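Side-chain contact in tryparedoxin (Leishmania major, PDB 3S9F), which probably acts as a thioredoxin-fold disulfide reductase that passes electrons to tryparedoxin peroxidase in the parasite's detoxification pathway: residues A[95-100]-A[106-111]. Numbering follows the deposited sequence.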
ATOM      1  N   ASP A  95       0.611 -22.016  -4.823  1.00 29.23           N
ATOM      2  CA  ASP A  95      -0.230 -22.801  -5.727  1.00 29.14           C
ATOM      3  C   ASP A  95      -1.650 -22.990  -5.187  1.00 27.98           C
ATOM      4  O   ASP A  95      -2.615 -22.919  -5.959  1.00 26.83           O
ATOM      5  CB  ASP A  95       0.422 -24.127  -6.143  1.00 31.89           C
ATOM      6  CG  ASP A  95       0.745 -25.035  -4.967  1.00 34.20           C
ATOM      7  OD1 ASP A  95       0.604 -24.640  -3.786  1.00 34.26           O
ATOM      8  OD2 ASP A  95       1.178 -26.173  -5.252  1.00 40.23           O
ATOM      9  N   ASP A  96      -1.778 -23.185  -3.868  1.00 27.20           N
ATOM     10  CA  ASP A  96      -3.089 -23.258  -3.211  1.00 26.75           C
ATOM     11  C   ASP A  96      -3.808 -21.916  -3.314  1.00 23.92           C
ATOM     12  O   ASP A  96      -5.020 -21.864  -3.514  1.00 23.37           O
ATOM     13  CB  ASP A  96      -2.970 -23.606  -1.712  1.00 27.01           C
ATOM     14  CG  ASP A  96      -2.293 -24.924  -1.453  1.00 32.98           C
ATOM     15  OD1 ASP A  96      -2.314 -25.801  -2.328  1.00 34.93           O
ATOM     16  OD2 ASP A  96      -1.765 -25.088  -0.335  1.00 38.07           O
ATOM     17  N   PHE A  97      -3.059 -20.826  -3.138  1.00 22.56           N
ATOM     18  CA  PHE A  97      -3.632 -19.480  -3.284  1.00 21.09           C
ATOM     19  C   PHE A  97      -4.246 -19.341  -4.678  1.00 20.66           C
ATOM     20  O   PHE A  97      -5.382 -18.866  -4.818  1.00 19.87           O
ATOM     21  CB  PHE A  97      -2.537 -18.420  -3.095  1.00 20.46           C
ATOM     22  CG  PHE A  97      -2.932 -17.062  -3.569  1.00 19.23           C
ATOM     23  CD1 PHE A  97      -3.603 -16.193  -2.721  1.00 18.98           C
ATOM     24  CD2 PHE A  97      -2.650 -16.651  -4.872  1.00 21.22           C
ATOM     25  CE1 PHE A  97      -3.996 -14.899  -3.166  1.00 21.12           C
ATOM     26  CE2 PHE A  97      -3.023 -15.391  -5.327  1.00 22.50           C
ATOM     27  CZ  PHE A  97      -3.702 -14.504  -4.486  1.00 21.20           C
ATOM     28  N   ASN A  98      -3.497 -19.757  -5.707  1.00 21.19           N
ATOM     29  CA  ASN A  98      -3.988 -19.601  -7.077  1.00 21.50           C
ATOM     30  C   ASN A  98      -5.166 -20.513  -7.429  1.00 22.57           C
ATOM     31  O   ASN A  98      -6.094 -20.082  -8.131  1.00 22.95           O
ATOM     32  CB  ASN A  98      -2.864 -19.707  -8.108  1.00 23.27           C
ATOM     33  CG  ASN A  98      -2.126 -18.401  -8.276  1.00 24.64           C
ATOM     34  OD1 ASN A  98      -2.697 -17.411  -8.744  1.00 26.51           O
ATOM     35  ND2 ASN A  98      -0.861 -18.378  -7.868  1.00 26.33           N
ATOM     36  N   ALA A  99      -5.124 -21.746  -6.932  1.00 23.31           N
ATOM     37  CA  ALA A  99      -6.208 -22.750  -7.159  1.00 25.50           C
ATOM     38  C   ALA A  99      -7.536 -22.210  -6.607  1.00 23.74           C
ATOM     39  O   ALA A  99      -8.608 -22.377  -7.217  1.00 24.34           O
ATOM     40  CB  ALA A  99      -5.872 -24.079  -6.503  1.00 25.94           C
ATOM     41  N   TYR A 100      -7.447 -21.607  -5.426  1.00 22.63           N
ATOM     42  CA  TYR A 100      -8.605 -21.051  -4.720  1.00 21.64           C
ATOM     43  C   TYR A 100      -9.104 -19.755  -5.337  1.00 21.03           C
ATOM     44  O   TYR A 100     -10.308 -19.587  -5.552  1.00 19.96           O
ATOM     45  CB  TYR A 100      -8.267 -20.882  -3.227  1.00 21.41           C
ATOM     46  CG  TYR A 100      -9.430 -20.532  -2.303  1.00 22.18           C
ATOM     47  CD1 TYR A 100     -10.704 -21.089  -2.483  1.00 24.06           C
ATOM     48  CD2 TYR A 100      -9.228 -19.682  -1.228  1.00 20.30           C
ATOM     49  CE1 TYR A 100     -11.766 -20.751  -1.602  1.00 24.16           C
ATOM     50  CE2 TYR A 100     -10.266 -19.357  -0.341  1.00 20.33           C
ATOM     51  CZ  TYR A 100     -11.509 -19.898  -0.536  1.00 21.14           C
ATOM     52  OH  TYR A 100     -12.510 -19.590   0.337  1.00 21.15           O
ATOM     53  N   TRP A 106     -13.894 -12.042  -8.273  1.00 19.86           N
ATOM     54  CA  TRP A 106     -13.509 -10.730  -7.800  1.00 19.00           C
ATOM     55  C   TRP A 106     -11.997 -10.471  -7.802  1.00 17.95           C
ATOM     56  O   TRP A 106     -11.264 -11.107  -8.519  1.00 18.00           O
ATOM     57  CB  TRP A 106     -14.123 -10.477  -6.425  1.00 17.30           C
ATOM     58  CG  TRP A 106     -13.901 -11.568  -5.475  1.00 16.21           C
ATOM     59  CD1 TRP A 106     -12.728 -11.913  -4.901  1.00 15.17           C
ATOM     60  CD2 TRP A 106     -14.878 -12.472  -4.957  1.00 16.46           C
ATOM     61  NE1 TRP A 106     -12.898 -12.971  -4.065  1.00 13.36           N
ATOM     62  CE2 TRP A 106     -14.215 -13.334  -4.078  1.00 16.76           C
ATOM     63  CE3 TRP A 106     -16.244 -12.643  -5.157  1.00 18.84           C
ATOM     64  CZ2 TRP A 106     -14.866 -14.341  -3.409  1.00 15.53           C
ATOM     65  CZ3 TRP A 106     -16.879 -13.628  -4.489  1.00 16.08           C
ATOM     66  CH2 TRP A 106     -16.196 -14.475  -3.630  1.00 17.49           C
ATOM     67  N   LEU A 107     -11.563  -9.505  -7.001  1.00 16.75           N
ATOM     68  CA  LEU A 107     -10.166  -9.076  -6.950  1.00 16.45           C
ATOM     69  C   LEU A 107      -9.361  -9.751  -5.844  1.00 15.85           C
ATOM     70  O   LEU A 107      -9.919 -10.342  -4.977  1.00 15.59           O
ATOM     71  CB  LEU A 107     -10.098  -7.573  -6.696  1.00 17.07           C
ATOM     72  CG  LEU A 107     -10.909  -6.645  -7.606  1.00 18.08           C
ATOM     73  CD1 LEU A 107     -10.738  -5.192  -7.271  1.00 20.54           C
ATOM     74  CD2 LEU A 107     -10.507  -6.902  -8.998  1.00 21.71           C
ATOM     75  N   SER A 108      -8.043  -9.612  -5.880  1.00 15.28           N
ATOM     76  CA  SER A 108      -7.235 -10.118  -4.749  1.00 14.21           C
ATOM     77  C   SER A 108      -6.050  -9.216  -4.470  1.00 13.75           C
ATOM     78  O   SER A 108      -5.457  -8.629  -5.351  1.00 14.88           O
ATOM     79  CB  SER A 108      -6.726 -11.561  -5.015  1.00 14.66           C
ATOM     80  OG  SER A 108      -6.031 -12.093  -3.888  1.00 15.27           O
ATOM     81  N   ILE A 109      -5.689  -9.128  -3.201  1.00 12.97           N
ATOM     82  CA  ILE A 109      -4.347  -8.692  -2.858  1.00 13.89           C
ATOM     83  C   ILE A 109      -3.395  -9.774  -3.402  1.00 15.07           C
ATOM     84  O   ILE A 109      -3.651 -10.973  -3.220  1.00 15.96           O
ATOM     85  CB  ILE A 109      -4.236  -8.572  -1.325  1.00 13.31           C
ATOM     86  CG1 ILE A 109      -5.161  -7.437  -0.824  1.00 14.44           C
ATOM     87  CG2 ILE A 109      -2.773  -8.356  -0.901  1.00 16.35           C
ATOM     88  CD1 ILE A 109      -5.451  -7.503   0.702  1.00 15.82           C
ATOM     89  N   PRO A 110      -2.315  -9.368  -4.093  1.00 16.48           N
ATOM     90  CA  PRO A 110      -1.435 -10.374  -4.670  1.00 18.55           C
ATOM     91  C   PRO A 110      -0.824 -11.262  -3.588  1.00 19.53           C
ATOM     92  O   PRO A 110      -0.617 -10.828  -2.443  1.00 18.87           O
ATOM     93  CB  PRO A 110      -0.351  -9.548  -5.353  1.00 19.83           C
ATOM     94  CG  PRO A 110      -1.028  -8.251  -5.688  1.00 20.24           C
ATOM     95  CD  PRO A 110      -1.959  -8.002  -4.513  1.00 16.18           C
ATOM     96  N   PHE A 111      -0.577 -12.517  -3.956  1.00 20.43           N
ATOM     97  CA  PHE A 111       0.012 -13.479  -3.034  1.00 21.54           C
ATOM     98  C   PHE A 111       1.278 -12.957  -2.340  1.00 23.25           C
ATOM     99  O   PHE A 111       1.491 -13.197  -1.146  1.00 23.54           O
ATOM    100  CB  PHE A 111       0.380 -14.775  -3.764  1.00 22.62           C
ATOM    101  CG  PHE A 111       1.091 -15.751  -2.883  1.00 25.97           C
ATOM    102  CD1 PHE A 111       0.387 -16.470  -1.928  1.00 26.62           C
ATOM    103  CD2 PHE A 111       2.479 -15.911  -2.972  1.00 28.27           C
ATOM    104  CE1 PHE A 111       1.045 -17.371  -1.093  1.00 27.48           C
ATOM    105  CE2 PHE A 111       3.153 -16.799  -2.134  1.00 31.37           C
ATOM    106  CZ  PHE A 111       2.432 -17.537  -1.196  1.00 32.21           C
TER
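In the beta-alpha-beta unit made by strand 83-89, helix 94-101 and strand 107-108 of the thioredoxin fold, F97 of the helix packs against S108 and F111 of the returning chain. F97 carries nearly all of the helix side. Its CG stands anti to the backbone N (chi1 165°), which sends the ring off the helix to the strand, and the far rim arrives at the serine: F97 CZ lies 3.4 Å from S108 OG, which sits at the ring edge, near its plane. That hydroxyl is turned to its own chain, donating to the carbonyl oxygen of the next residue (S108 OG to I109 O, 2.7 Å) from above the carbonyl plane rather than along a lone pair. The buried hydroxyl thus has a polar partner while its oxygen still borders the phenyl rim. F111 comes over one face of the F97 ring with its CB, a CH-pi contact 3.8 Å from the ring centroid and 16° off the normal. The two phenylalanines run past each other in opposite directions, so F111 CD1 ends 3.7 Å from F97 CB, back at the root of the helix side chain. Their rings meet obliquely, planes at 53° and centroids 5.5 Å apart. No hydrogen bond crosses between the segments; the contact is van der Waals and CH-pi packing, mostly buried, with the serine hydroxyl oxygen and I109 O bordering the ring. Around it, F97 also touches S89 of strand 83-89 and R35 of strand 34-36, while backbone hydrogen bonds of S108 with R35 and of I109 with L87 hold strand 107-108 and its continuation between those same two strands.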